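Local coordinates for kelch repeat and BTB domain-containing protein A55 (PDB 6I2M) that probably acts as a substrate-specific adapter of CUL3-containing E3 ubiquitin ligases, directing host proteins to ubiquitination and proteasomal degradation, at residues L118-Y127 with I138-N149; S40-I48 with A98-A106. All coordinates share one frame; numbering follows the deposited sequence.

In the fold
This chain is the N-terminal part of the adapter, its BTB domain followed by most of the BACK region, without the Kelch repeats. Contact 2 joins two pairs of helices inside the BTB domain, and contact 1 packs the first two helices of the BACK region. Their centres lie 27 Å apart, on opposite sides of the chain's centre, and their nearest atoms are about 9 Å apart. Helix 104-116, which starts in contact 2, is followed, after a short link, by helix 120-132 of contact 1. Only contact 2 borders other chains, meeting a chain of another protein and a second copy of A55; contact 1 is confined to its own chain.

Contact 1 of 2, residues L118-Y127 with I138-N149; sequences LCSKNCIDFY and IESASFNTILQN
Tyr127 is the knob of this helical hairpin, the opening pair of helices in the BACK region, and it sits in a hole formed by Glu139, Ser142, Phe143 and Ile146. Helices 120-127 and 138-147 run roughly antiparallel, at 136°, with axes 8.4 Å apart, and small residues permit the close approach: the CA atoms of Cys123 and Ser142 are 4.7 Å apart.

Apolar contacts carry most of the interface. With CG anti to the backbone N (chi1 171°), the Tyr127 ring swings out to the second helix, where CE1 reaches Phe143 CD1 at 3.8 Å, near the plane of the Phe143 ring. The ethyl branch of Ile146 runs past Cys123 SG with CG1 and ends with CD1 3.6 Å from Tyr127 CB. Leu118, just before the first helix, lays CD2 beside Ala141 CB and Thr145. Helix 104-116 packs on this end, Leu115 on Ala141 and Ile114 on Phe126 and Ile138.

Polar groups are accommodated without hydrogen bonds between the segments. The carboxylate of Glu139 crosses the Tyr127 ring obliquely, OE2 3.4 Å from CE1, with the two planes 45° apart; its OE1 forms a salt bridge with Lys169, which also makes a cation-pi contact with Phe143. Serine and threonine suit the helix interface because each hydroxyl can bond the carbonyl four residues earlier in its own helix. Ser142 OG donates to Ile138 O from above the carbonyl plane, leaving CB to pack against Cys123 O. Thr145 OG1 donates to Ala141 O at 2.7 Å, reaching this oxygen from the opposite face of its plane to Thr145 N. Asn149 ND2 donates to Thr145 O at 2.9 Å, and the amide carbon CG of Asn149 rests 3.8 Å from Ser120 CB.

Contact 2 of 2, residues S40-I48 with A98-A106; sequences SGASEYFSI and ADFLQIGSA
Ser43 and Leu101 tie together two helical breaks of the BTB fold: the turn between helices 36-42 and 44-49, and that between helices 91-101 and 104-116. The backbones pass closely here, Ser43 CA lying 4.4 Å from Ile103 CA.

Hydrogen bonding converges on one carbonyl. Ser43 OG donates to Leu101 O at 2.7 Å, tilted 32° from the carbonyl plane; chi1 of 170° sets the hydroxyl opposite its own backbone N and toward this acceptor. Tyr45 N adds a weak bond to the same oxygen, 3.3 Å long. A short side chain bearing a hydroxyl suits Ser43, since it can reach a buried carbonyl where segment 98-106 leaves its helix. Gln102, with positive phi, makes the turn that follows.

Apolar and aromatic packing surrounds this polar centre. Leu101 CD2 touches two rings of the first segment obliquely, 3.8 Å from Tyr45 CD1 and 3.7 Å from Phe46 CE1, so one methyl branch serves both aromatics. Tyr45 and Phe100 meet obliquely, their centroids 5.2 Å apart and planes at 38°, with Phe100 CE1 over one face of the tyrosine ring toward its rim. At the end of helix 36-42, Ala42 is small enough to let Ile103 approach, and Ile79 of helix 69-79 touches both.

Glu44 and Tyr45 turn their polar ends to a chain of another protein, an arrangement consistent with the CUL3-binding role of the BTB domain: both carboxylate oxygens of Glu44 take part in salt bridges with basic groups of that other chain, and Tyr45 OH hydrogen-bonds to a basic side chain there. Ala42 also packs on Leu7 of the second copy of A55, while within its own chain Ala42 CB lies 3.8 Å from Ile103 CD1.

Contact 1 of 2, residues L118-Y127 with I138-N149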
ATOM      1  N   LEU A 118     -12.183 -11.578 -25.817  1.00 79.89           N
ATOM      2  CA  LEU A 118     -12.287 -11.181 -27.223  1.00 80.13           C
ATOM      3  C   LEU A 118     -13.111 -12.197 -28.029  1.00 85.04           C
ATOM      4  O   LEU A 118     -12.563 -13.109 -28.655  1.00 84.73           O
ATOM      5  CB  LEU A 118     -10.893 -10.922 -27.841  1.00 80.13           C
ATOM      6  CG  LEU A 118     -10.829 -10.064 -29.116  1.00 85.04           C
ATOM      7  CD1 LEU A 118     -11.285  -8.626 -28.860  1.00 85.07           C
ATOM      8  CD2 LEU A 118      -9.421 -10.036 -29.671  1.00 87.56           C
ATOM      9  N   CYS A 119     -14.445 -12.040 -27.971  1.00 82.34           N
ATOM     10  CA  CYS A 119     -15.425 -12.887 -28.658  1.00 82.74           C
ATOM     11  C   CYS A 119     -15.664 -12.384 -30.087  1.00 87.40           C
ATOM     12  O   CYS A 119     -15.101 -11.359 -30.479  1.00 86.97           O
ATOM     13  CB  CYS A 119     -16.729 -12.942 -27.863  1.00 83.03           C
ATOM     14  SG  CYS A 119     -16.544 -13.529 -26.159  1.00 86.56           S
ATOM     15  N   SER A 120     -16.508 -13.101 -30.860  1.00 85.36           N
ATOM     16  CA  SER A 120     -16.880 -12.727 -32.227  1.00 84.92           C
ATOM     17  C   SER A 120     -17.745 -11.455 -32.224  1.00 88.91           C
ATOM     18  O   SER A 120     -17.605 -10.618 -33.110  1.00 87.71           O
ATOM     19  CB  SER A 120     -17.612 -13.873 -32.919  1.00 89.35           C
ATOM     20  OG  SER A 120     -18.750 -14.289 -32.182  1.00 99.31           O
ATOM     21  N   LYS A 121     -18.606 -11.304 -31.204  1.00 86.50           N
ATOM     22  CA  LYS A 121     -19.488 -10.146 -31.024  1.00 86.50           C
ATOM     23  C   LYS A 121     -18.746  -8.897 -30.503  1.00 89.43           C
ATOM     24  O   LYS A 121     -19.265  -7.784 -30.632  1.00 88.79           O
ATOM     25  CB  LYS A 121     -20.685 -10.507 -30.118  1.00 90.68           C
ATOM     26  CG  LYS A 121     -20.303 -11.066 -28.746  1.00105.64           C
ATOM     27  CD  LYS A 121     -21.415 -11.919 -28.151  1.00116.97           C
ATOM     28  CE  LYS A 121     -20.961 -12.692 -26.934  1.00127.72           C
ATOM     29  NZ  LYS A 121     -20.086 -13.843 -27.292  1.00135.41           N
ATOM     30  N   ASN A 122     -17.540  -9.086 -29.925  1.00 85.46           N
ATOM     31  CA  ASN A 122     -16.718  -8.017 -29.354  1.00 84.47           C
ATOM     32  C   ASN A 122     -15.641  -7.480 -30.301  1.00 87.14           C
ATOM     33  O   ASN A 122     -15.516  -6.262 -30.436  1.00 86.32           O
ATOM     34  CB  ASN A 122     -16.084  -8.468 -28.028  1.00 85.66           C
ATOM     35  CG  ASN A 122     -17.065  -8.833 -26.937  1.00111.35           C
ATOM     36  OD1 ASN A 122     -18.136  -8.231 -26.782  1.00107.16           O
ATOM     37  ND2 ASN A 122     -16.709  -9.827 -26.139  1.00103.77           N
ATOM     38  N   CYS A 123     -14.864  -8.387 -30.942  1.00 83.37           N
ATOM     39  CA  CYS A 123     -13.743  -8.099 -31.855  1.00 82.50           C
ATOM     40  C   CYS A 123     -14.036  -7.025 -32.908  1.00 85.81           C
ATOM     41  O   CYS A 123     -13.159  -6.210 -33.205  1.00 85.07           O
ATOM     42  CB  CYS A 123     -13.240  -9.383 -32.509  1.00 82.86           C
ATOM     43  SG  CYS A 123     -14.435 -10.171 -33.620  1.00 87.30           S
ATOM     44  N   ILE A 124     -15.256  -7.043 -33.473  1.00 82.43           N
ATOM     45  CA  ILE A 124     -15.736  -6.102 -34.489  1.00 82.02           C
ATOM     46  C   ILE A 124     -15.731  -4.645 -33.958  1.00 85.03           C
ATOM     47  O   ILE A 124     -15.392  -3.726 -34.708  1.00 84.53           O
ATOM     48  CB  ILE A 124     -17.113  -6.573 -35.063  1.00 85.73           C
ATOM     49  CG1 ILE A 124     -17.548  -5.736 -36.286  1.00 86.13           C
ATOM     50  CG2 ILE A 124     -18.220  -6.653 -33.995  1.00 87.12           C
ATOM     51  CD1 ILE A 124     -18.158  -6.552 -37.404  1.00 93.70           C
ATOM     52  N   ASP A 125     -16.036  -4.458 -32.658  1.00 81.05           N
ATOM     53  CA  ASP A 125     -16.065  -3.158 -31.988  1.00 80.46           C
ATOM     54  C   ASP A 125     -14.681  -2.730 -31.483  1.00 82.93           C
ATOM     55  O   ASP A 125     -14.348  -1.545 -31.564  1.00 82.57           O
ATOM     56  CB  ASP A 125     -17.091  -3.177 -30.837  1.00 82.93           C
ATOM     57  CG  ASP A 125     -17.270  -1.862 -30.099  1.00 94.38           C
ATOM     58  OD1 ASP A 125     -17.397  -0.813 -30.771  1.00 95.13           O
ATOM     59  OD2 ASP A 125     -17.305  -1.884 -28.851  1.00100.93           O
ATOM     60  N   PHE A 126     -13.881  -3.688 -30.965  1.00 78.43           N
ATOM     61  CA  PHE A 126     -12.542  -3.431 -30.426  1.00 77.59           C
ATOM     62  C   PHE A 126     -11.494  -3.065 -31.488  1.00 80.35           C
ATOM     63  O   PHE A 126     -10.478  -2.458 -31.139  1.00 80.02           O
ATOM     64  CB  PHE A 126     -12.056  -4.598 -29.550  1.00 79.32           C
ATOM     65  CG  PHE A 126     -12.685  -4.631 -28.177  1.00 81.27           C
ATOM     66  CD1 PHE A 126     -12.306  -3.720 -27.197  1.00 84.47           C
ATOM     67  CD2 PHE A 126     -13.648  -5.580 -27.859  1.00 83.85           C
ATOM     68  CE1 PHE A 126     -12.896  -3.746 -25.930  1.00 85.95           C
ATOM     69  CE2 PHE A 126     -14.233  -5.608 -26.588  1.00 87.35           C
ATOM     70  CZ  PHE A 126     -13.851  -4.693 -25.631  1.00 85.54           C
ATOM     71  N   TYR A 127     -11.735  -3.413 -32.770  1.00 76.12           N
ATOM     72  CA  TYR A 127     -10.820  -3.088 -33.870  1.00 75.77           C
ATOM     73  C   TYR A 127     -10.880  -1.599 -34.219  1.00 79.27           C
ATOM     74  O   TYR A 127      -9.830  -0.961 -34.323  1.00 79.17           O
ATOM     75  CB  TYR A 127     -11.087  -3.970 -35.106  1.00 76.89           C
ATOM     76  CG  TYR A 127     -10.327  -3.550 -36.348  1.00 78.96           C
ATOM     77  CD1 TYR A 127      -8.994  -3.906 -36.530  1.00 81.09           C
ATOM     78  CD2 TYR A 127     -10.947  -2.807 -37.349  1.00 80.04           C
ATOM     79  CE1 TYR A 127      -8.289  -3.517 -37.668  1.00 82.45           C
ATOM     80  CE2 TYR A 127     -10.251  -2.406 -38.489  1.00 81.55           C
ATOM     81  CZ  TYR A 127      -8.923  -2.768 -38.647  1.00 89.09           C
ATOM     82  OH  TYR A 127      -8.237  -2.384 -39.774  1.00 90.69           O
ATOM     83  N   ILE A 138      -3.983  -4.608 -29.411  1.00 74.28           N
ATOM     84  CA  ILE A 138      -5.383  -5.021 -29.539  1.00 73.85           C
ATOM     85  C   ILE A 138      -5.824  -4.948 -31.017  1.00 77.91           C
ATOM     86  O   ILE A 138      -6.605  -5.797 -31.448  1.00 76.99           O
ATOM     87  CB  ILE A 138      -6.305  -4.249 -28.539  1.00 77.10           C
ATOM     88  CG1 ILE A 138      -5.932  -4.611 -27.077  1.00 77.60           C
ATOM     89  CG2 ILE A 138      -7.807  -4.513 -28.796  1.00 77.79           C
ATOM     90  CD1 ILE A 138      -6.370  -3.620 -26.007  1.00 85.46           C
ATOM     91  N   GLU A 139      -5.274  -3.982 -31.796  1.00 75.33           N
ATOM     92  CA  GLU A 139      -5.567  -3.797 -33.227  1.00 75.53           C
ATOM     93  C   GLU A 139      -5.257  -5.043 -34.054  1.00 79.69           C
ATOM     94  O   GLU A 139      -6.030  -5.377 -34.951  1.00 79.23           O
ATOM     95  CB  GLU A 139      -4.822  -2.579 -33.793  1.00 77.81           C
ATOM     96  CG  GLU A 139      -5.640  -1.770 -34.787  1.00 89.14           C
ATOM     97  CD  GLU A 139      -5.387  -2.024 -36.263  1.00111.30           C
ATOM     98  OE1 GLU A 139      -4.743  -3.043 -36.605  1.00107.82           O
ATOM     99  OE2 GLU A 139      -5.843  -1.196 -37.083  1.00105.80           O
ATOM    100  N   SER A 140      -4.144  -5.734 -33.741  1.00 76.55           N
ATOM    101  CA  SER A 140      -3.724  -6.963 -34.417  1.00 76.37           C
ATOM    102  C   SER A 140      -4.563  -8.161 -33.960  1.00 79.60           C
ATOM    103  O   SER A 140      -4.931  -8.991 -34.791  1.00 79.15           O
ATOM    104  CB  SER A 140      -2.242  -7.232 -34.175  1.00 80.22           C
ATOM    105  OG  SER A 140      -1.431  -6.191 -34.697  1.00 89.96           O
ATOM    106  N   ALA A 141      -4.865  -8.243 -32.644  1.00 75.79           N
ATOM    107  CA  ALA A 141      -5.648  -9.319 -32.027  1.00 75.33           C
ATOM    108  C   ALA A 141      -7.116  -9.317 -32.460  1.00 79.50           C
ATOM    109  O   ALA A 141      -7.671 -10.387 -32.723  1.00 79.10           O
ATOM    110  CB  ALA A 141      -5.544  -9.239 -30.514  1.00 75.98           C
ATOM    111  N   SER A 142      -7.741  -8.122 -32.536  1.00 76.30           N
ATOM    112  CA  SER A 142      -9.131  -7.944 -32.964  1.00 76.23           C
ATOM    113  C   SER A 142      -9.262  -8.240 -34.453  1.00 80.23           C
ATOM    114  O   SER A 142     -10.289  -8.763 -34.878  1.00 79.92           O
ATOM    115  CB  SER A 142      -9.612  -6.528 -32.666  1.00 79.88           C
ATOM    116  OG  SER A 142      -9.555  -6.243 -31.278  1.00 88.75           O
ATOM    117  N   PHE A 143      -8.208  -7.919 -35.237  1.00 76.99           N
ATOM    118  CA  PHE A 143      -8.119  -8.162 -36.678  1.00 77.22           C
ATOM    119  C   PHE A 143      -8.102  -9.671 -36.943  1.00 81.38           C
ATOM    120  O   PHE A 143      -8.808 -10.135 -37.839  1.00 81.28           O
ATOM    121  CB  PHE A 143      -6.860  -7.492 -37.252  1.00 79.47           C
ATOM    122  CG  PHE A 143      -6.692  -7.561 -38.751  1.00 81.66           C
ATOM    123  CD1 PHE A 143      -7.313  -6.637 -39.581  1.00 85.21           C
ATOM    124  CD2 PHE A 143      -5.867  -8.518 -39.331  1.00 84.11           C
ATOM    125  CE1 PHE A 143      -7.141  -6.689 -40.967  1.00 86.85           C
ATOM    126  CE2 PHE A 143      -5.697  -8.572 -40.717  1.00 87.69           C
ATOM    127  CZ  PHE A 143      -6.335  -7.656 -41.526  1.00 86.22           C
ATOM    128  N   ASN A 144      -7.317 -10.432 -36.146  1.00 77.77           N
ATOM    129  CA  ASN A 144      -7.207 -11.890 -36.245  1.00 77.61           C
ATOM    130  C   ASN A 144      -8.523 -12.578 -35.871  1.00 81.50           C
ATOM    131  O   ASN A 144      -8.895 -13.566 -36.508  1.00 81.39           O
ATOM    132  CB  ASN A 144      -6.058 -12.418 -35.373  1.00 77.93           C
ATOM    133  CG  ASN A 144      -4.674 -11.990 -35.807  1.00100.46           C
ATOM    134  OD1 ASN A 144      -4.341 -11.938 -36.998  1.00 95.10           O
ATOM    135  ND2 ASN A 144      -3.825 -11.686 -34.836  1.00 92.16           N
ATOM    136  N   THR A 145      -9.231 -12.043 -34.853  1.00 77.94           N
ATOM    137  CA  THR A 145     -10.514 -12.567 -34.374  1.00 78.16           C
ATOM    138  C   THR A 145     -11.645 -12.231 -35.374  1.00 82.38           C
ATOM    139  O   THR A 145     -12.618 -12.982 -35.456  1.00 82.55           O
ATOM    140  CB  THR A 145     -10.780 -12.127 -32.922  1.00 85.97           C
ATOM    141  OG1 THR A 145      -9.577 -12.268 -32.167  1.00 85.89           O
ATOM    142  CG2 THR A 145     -11.883 -12.941 -32.249  1.00 84.99           C
ATOM    143  N   ILE A 146     -11.498 -11.133 -36.153  1.00 78.80           N
ATOM    144  CA  ILE A 146     -12.456 -10.745 -37.197  1.00 79.00           C
ATOM    145  C   ILE A 146     -12.297 -11.704 -38.385  1.00 83.41           C
ATOM    146  O   ILE A 146     -13.295 -12.218 -38.891  1.00 83.45           O
ATOM    147  CB  ILE A 146     -12.322  -9.239 -37.593  1.00 81.92           C
ATOM    148  CG1 ILE A 146     -13.114  -8.354 -36.612  1.00 82.31           C
ATOM    149  CG2 ILE A 146     -12.760  -8.960 -39.052  1.00 82.93           C
ATOM    150  CD1 ILE A 146     -12.672  -6.913 -36.557  1.00 89.85           C
ATOM    151  N   LEU A 147     -11.037 -11.959 -38.792  1.00 80.00           N
ATOM    152  CA  LEU A 147     -10.659 -12.840 -39.899  1.00 80.29           C
ATOM    153  C   LEU A 147     -11.068 -14.305 -39.684  1.00 84.71           C
ATOM    154  O   LEU A 147     -11.391 -14.983 -40.660  1.00 84.80           O
ATOM    155  CB  LEU A 147      -9.150 -12.713 -40.187  1.00 80.25           C
ATOM    156  CG  LEU A 147      -8.742 -11.854 -41.397  1.00 85.29           C
ATOM    157  CD1 LEU A 147      -9.023 -10.374 -41.172  1.00 85.35           C
ATOM    158  CD2 LEU A 147      -7.273 -12.027 -41.706  1.00 87.99           C
ATOM    159  N   GLN A 148     -11.082 -14.783 -38.419  1.00 81.36           N
ATOM    160  CA  GLN A 148     -11.479 -16.159 -38.088  1.00 81.93           C
ATOM    161  C   GLN A 148     -13.011 -16.324 -37.933  1.00 86.69           C
ATOM    162  O   GLN A 148     -13.498 -17.455 -37.852  1.00 87.21           O
ATOM    163  CB  GLN A 148     -10.707 -16.705 -36.865  1.00 83.12           C
ATOM    164  CG  GLN A 148     -11.039 -16.048 -35.524  1.00 98.64           C
ATOM    165  CD  GLN A 148     -10.116 -16.486 -34.409  1.00118.02           C
ATOM    166  OE1 GLN A 148      -8.886 -16.379 -34.495  1.00112.94           O
ATOM    167  NE2 GLN A 148     -10.695 -16.973 -33.322  1.00110.87           N
ATOM    168  N   ASN A 149     -13.759 -15.200 -37.919  1.00 83.13           N
ATOM    169  CA  ASN A 149     -15.222 -15.168 -37.795  1.00 83.75           C
ATOM    170  C   ASN A 149     -15.860 -14.256 -38.870  1.00 87.82           C
ATOM    171  O   ASN A 149     -16.983 -13.778 -38.688  1.00 87.67           O
ATOM    172  CB  ASN A 149     -15.629 -14.720 -36.379  1.00 84.27           C
ATOM    173  CG  ASN A 149     -15.187 -15.646 -35.273  1.00105.71           C
ATOM    174  OD1 ASN A 149     -15.654 -16.784 -35.151  1.00 99.98           O
ATOM    175  ND2 ASN A 149     -14.287 -15.170 -34.428  1.00 97.09           N
TER

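Contact 2 of 2, residues S40-I48 with A98-A106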
ATOM      1  N   SER A  40       0.355  10.057  -7.536  1.00 70.52           N
ATOM      2  CA  SER A  40       1.679  10.109  -8.160  1.00 70.45           C
ATOM      3  C   SER A  40       2.399   8.753  -8.167  1.00 74.65           C
ATOM      4  O   SER A  40       3.231   8.509  -9.045  1.00 74.32           O
ATOM      5  CB  SER A  40       2.541  11.168  -7.485  1.00 74.38           C
ATOM      6  OG  SER A  40       2.010  12.462  -7.718  1.00 82.63           O
ATOM      7  N   GLY A  41       2.063   7.897  -7.203  1.00 71.65           N
ATOM      8  CA  GLY A  41       2.641   6.564  -7.050  1.00 72.11           C
ATOM      9  C   GLY A  41       2.219   5.563  -8.109  1.00 76.02           C
ATOM     10  O   GLY A  41       3.048   4.776  -8.578  1.00 76.30           O
ATOM     11  N   ALA A  42       0.925   5.575  -8.486  1.00 71.98           N
ATOM     12  CA  ALA A  42       0.360   4.665  -9.486  1.00 72.04           C
ATOM     13  C   ALA A  42       0.320   5.279 -10.886  1.00 75.52           C
ATOM     14  O   ALA A  42       0.691   4.610 -11.851  1.00 75.86           O
ATOM     15  CB  ALA A  42      -1.030   4.216  -9.065  1.00 72.92           C
ATOM     16  N   SER A  43      -0.135   6.541 -10.997  1.00 71.15           N
ATOM     17  CA  SER A  43      -0.220   7.270 -12.262  1.00 70.55           C
ATOM     18  C   SER A  43       0.992   8.186 -12.411  1.00 73.49           C
ATOM     19  O   SER A  43       1.273   8.989 -11.517  1.00 72.91           O
ATOM     20  CB  SER A  43      -1.523   8.065 -12.337  1.00 73.79           C
ATOM     21  OG  SER A  43      -1.550   8.964 -13.433  1.00 82.01           O
ATOM     22  N   GLU A  44       1.717   8.054 -13.534  1.00 69.78           N
ATOM     23  CA  GLU A  44       2.908   8.859 -13.803  1.00 69.53           C
ATOM     24  C   GLU A  44       2.568  10.276 -14.294  1.00 71.94           C
ATOM     25  O   GLU A  44       3.441  11.145 -14.271  1.00 71.92           O
ATOM     26  CB  GLU A  44       3.864   8.127 -14.752  1.00 71.70           C
ATOM     27  CG  GLU A  44       5.330   8.408 -14.465  1.00 84.02           C
ATOM     28  CD  GLU A  44       6.317   7.494 -15.163  1.00108.85           C
ATOM     29  OE1 GLU A  44       6.311   6.276 -14.876  1.00105.28           O
ATOM     30  OE2 GLU A  44       7.112   8.002 -15.988  1.00105.85           O
ATOM     31  N   TYR A  45       1.295  10.515 -14.702  1.00 67.09           N
ATOM     32  CA  TYR A  45       0.798  11.826 -15.141  1.00 66.32           C
ATOM     33  C   TYR A  45       0.857  12.798 -13.963  1.00 69.89           C
ATOM     34  O   TYR A  45       1.400  13.893 -14.110  1.00 69.91           O
ATOM     35  CB  TYR A  45      -0.645  11.723 -15.684  1.00 66.89           C
ATOM     36  CG  TYR A  45      -1.219  13.029 -16.196  1.00 68.04           C
ATOM     37  CD1 TYR A  45      -1.996  13.843 -15.374  1.00 69.78           C
ATOM     38  CD2 TYR A  45      -1.008  13.440 -17.508  1.00 69.01           C
ATOM     39  CE1 TYR A  45      -2.520  15.049 -15.837  1.00 70.65           C
ATOM     40  CE2 TYR A  45      -1.531  14.641 -17.984  1.00 70.13           C
ATOM     41  CZ  TYR A  45      -2.288  15.443 -17.145  1.00 76.76           C
ATOM     42  OH  TYR A  45      -2.808  16.624 -17.615  1.00 77.34           O
ATOM     43  N   PHE A  46       0.310  12.383 -12.800  1.00 65.90           N
ATOM     44  CA  PHE A  46       0.297  13.157 -11.558  1.00 65.64           C
ATOM     45  C   PHE A  46       1.713  13.322 -10.995  1.00 69.77           C
ATOM     46  O   PHE A  46       2.007  14.361 -10.405  1.00 70.12           O
ATOM     47  CB  PHE A  46      -0.629  12.505 -10.517  1.00 67.19           C
ATOM     48  CG  PHE A  46      -2.095  12.523 -10.880  1.00 68.64           C
ATOM     49  CD1 PHE A  46      -2.690  11.428 -11.494  1.00 71.66           C
ATOM     50  CD2 PHE A  46      -2.889  13.627 -10.588  1.00 70.99           C
ATOM     51  CE1 PHE A  46      -4.049  11.440 -11.823  1.00 72.72           C
ATOM     52  CE2 PHE A  46      -4.249  13.639 -10.916  1.00 73.96           C
ATOM     53  CZ  PHE A  46      -4.819  12.546 -11.531  1.00 71.98           C
ATOM     54  N   SER A  47       2.588  12.312 -11.200  1.00 65.73           N
ATOM     55  CA  SER A  47       3.988  12.328 -10.760  1.00 65.94           C
ATOM     56  C   SER A  47       4.763  13.443 -11.468  1.00 69.76           C
ATOM     57  O   SER A  47       5.531  14.163 -10.828  1.00 70.12           O
ATOM     58  CB  SER A  47       4.645  10.975 -11.017  1.00 69.57           C
ATOM     59  OG  SER A  47       5.949  10.918 -10.462  1.00 79.43           O
ATOM     60  N   ILE A  48       4.535  13.602 -12.782  1.00 65.58           N
ATOM     61  CA  ILE A  48       5.164  14.647 -13.589  1.00 65.78           C
ATOM     62  C   ILE A  48       4.457  15.990 -13.334  1.00 69.52           C
ATOM     63  O   ILE A  48       5.106  17.037 -13.382  1.00 70.13           O
ATOM     64  CB  ILE A  48       5.245  14.228 -15.085  1.00 68.74           C
ATOM     65  CG1 ILE A  48       6.246  13.066 -15.260  1.00 69.33           C
ATOM     66  CG2 ILE A  48       5.627  15.405 -15.988  1.00 70.08           C
ATOM     67  CD1 ILE A  48       5.947  12.130 -16.376  1.00 75.07           C
ATOM     68  N   ALA A  98      -6.842   5.354 -18.765  1.00 73.32           N
ATOM     69  CA  ALA A  98      -5.646   4.761 -18.161  1.00 72.50           C
ATOM     70  C   ALA A  98      -4.420   4.976 -19.045  1.00 76.01           C
ATOM     71  O   ALA A  98      -3.314   5.104 -18.523  1.00 75.08           O
ATOM     72  CB  ALA A  98      -5.854   3.275 -17.911  1.00 74.30           C
ATOM     73  N   ASP A  99      -4.621   5.027 -20.379  1.00 73.14           N
ATOM     74  CA  ASP A  99      -3.565   5.256 -21.366  1.00 73.06           C
ATOM     75  C   ASP A  99      -3.089   6.710 -21.333  1.00 75.95           C
ATOM     76  O   ASP A  99      -1.891   6.959 -21.478  1.00 75.47           O
ATOM     77  CB  ASP A  99      -4.044   4.867 -22.775  1.00 76.29           C
ATOM     78  CG  ASP A  99      -2.959   4.780 -23.836  1.00 86.27           C
ATOM     79  OD1 ASP A  99      -1.774   4.602 -23.467  1.00 85.95           O
ATOM     80  OD2 ASP A  99      -3.296   4.867 -25.033  1.00 93.50           O
ATOM     81  N   PHE A 100      -4.026   7.662 -21.135  1.00 72.04           N
ATOM     82  CA  PHE A 100      -3.750   9.096 -21.041  1.00 71.06           C
ATOM     83  C   PHE A 100      -3.002   9.403 -19.738  1.00 73.83           C
ATOM     84  O   PHE A 100      -1.953  10.047 -19.775  1.00 73.17           O
ATOM     85  CB  PHE A 100      -5.059   9.912 -21.139  1.00 73.04           C
ATOM     86  CG  PHE A 100      -4.915  11.394 -20.868  1.00 74.05           C
ATOM     87  CD1 PHE A 100      -5.168  11.915 -19.604  1.00 76.34           C
ATOM     88  CD2 PHE A 100      -4.517  12.267 -21.874  1.00 76.48           C
ATOM     89  CE1 PHE A 100      -5.015  13.280 -19.349  1.00 76.94           C
ATOM     90  CE2 PHE A 100      -4.369  13.632 -21.619  1.00 78.95           C
ATOM     91  CZ  PHE A 100      -4.616  14.128 -20.358  1.00 76.39           C
ATOM     92  N   LEU A 101      -3.546   8.935 -18.594  1.00 69.94           N
ATOM     93  CA  LEU A 101      -2.962   9.137 -17.265  1.00 68.98           C
ATOM     94  C   LEU A 101      -1.712   8.274 -17.018  1.00 72.94           C
ATOM     95  O   LEU A 101      -0.996   8.499 -16.043  1.00 72.08           O
ATOM     96  CB  LEU A 101      -4.017   8.940 -16.158  1.00 68.87           C
ATOM     97  CG  LEU A 101      -5.172   9.954 -16.124  1.00 73.63           C
ATOM     98  CD1 LEU A 101      -6.378   9.379 -15.409  1.00 74.06           C
ATOM     99  CD2 LEU A 101      -4.747  11.276 -15.488  1.00 75.36           C
ATOM    100  N   GLN A 102      -1.449   7.308 -17.925  1.00 70.38           N
ATOM    101  CA  GLN A 102      -0.311   6.383 -17.946  1.00 70.64           C
ATOM    102  C   GLN A 102      -0.127   5.589 -16.640  1.00 74.69           C
ATOM    103  O   GLN A 102       0.943   5.622 -16.022  1.00 74.19           O
ATOM    104  CB  GLN A 102       0.989   7.094 -18.373  1.00 71.85           C
ATOM    105  CG  GLN A 102       1.102   7.320 -19.886  1.00 84.88           C
ATOM    106  CD  GLN A 102       1.316   6.056 -20.694  1.00102.40           C
ATOM    107  OE1 GLN A 102       1.913   5.073 -20.238  1.00 98.35           O
ATOM    108  NE2 GLN A 102       0.837   6.063 -21.929  1.00 93.97           N
ATOM    109  N   ILE A 103      -1.182   4.858 -16.244  1.00 71.63           N
ATOM    110  CA  ILE A 103      -1.173   3.974 -15.079  1.00 71.71           C
ATOM    111  C   ILE A 103      -0.921   2.542 -15.578  1.00 76.87           C
ATOM    112  O   ILE A 103      -1.777   1.955 -16.247  1.00 77.28           O
ATOM    113  CB  ILE A 103      -2.411   4.134 -14.130  1.00 74.52           C
ATOM    114  CG1 ILE A 103      -2.484   2.979 -13.093  1.00 75.53           C
ATOM    115  CG2 ILE A 103      -3.729   4.311 -14.904  1.00 75.61           C
ATOM    116  CD1 ILE A 103      -3.375   3.191 -11.906  1.00 82.54           C
ATOM    117  N   GLY A 104       0.279   2.034 -15.293  1.00 70.52           N
ATOM    118  CA  GLY A 104       0.737   0.709 -15.703  1.00 70.26           C
ATOM    119  C   GLY A 104      -0.061  -0.449 -15.143  1.00 73.49           C
ATOM    120  O   GLY A 104      -0.283  -1.447 -15.836  1.00 72.71           O
ATOM    121  N   SER A 105      -0.493  -0.314 -13.878  1.00 70.07           N
ATOM    122  CA  SER A 105      -1.274  -1.302 -13.132  1.00 69.84           C
ATOM    123  C   SER A 105      -2.671  -1.513 -13.724  1.00 73.07           C
ATOM    124  O   SER A 105      -3.183  -2.634 -13.697  1.00 72.57           O
ATOM    125  CB  SER A 105      -1.386  -0.878 -11.673  1.00 73.92           C
ATOM    126  OG  SER A 105      -0.112  -0.830 -11.052  1.00 83.93           O
ATOM    127  N   ALA A 106      -3.279  -0.439 -14.255  1.00 69.21           N
ATOM    128  CA  ALA A 106      -4.615  -0.459 -14.847  1.00 68.59           C
ATOM    129  C   ALA A 106      -4.617  -0.740 -16.349  1.00 72.12           C
ATOM    130  O   ALA A 106      -5.568  -1.352 -16.836  1.00 71.43           O
ATOM    131  CB  ALA A 106      -5.331   0.842 -14.555  1.00 69.16           C
TER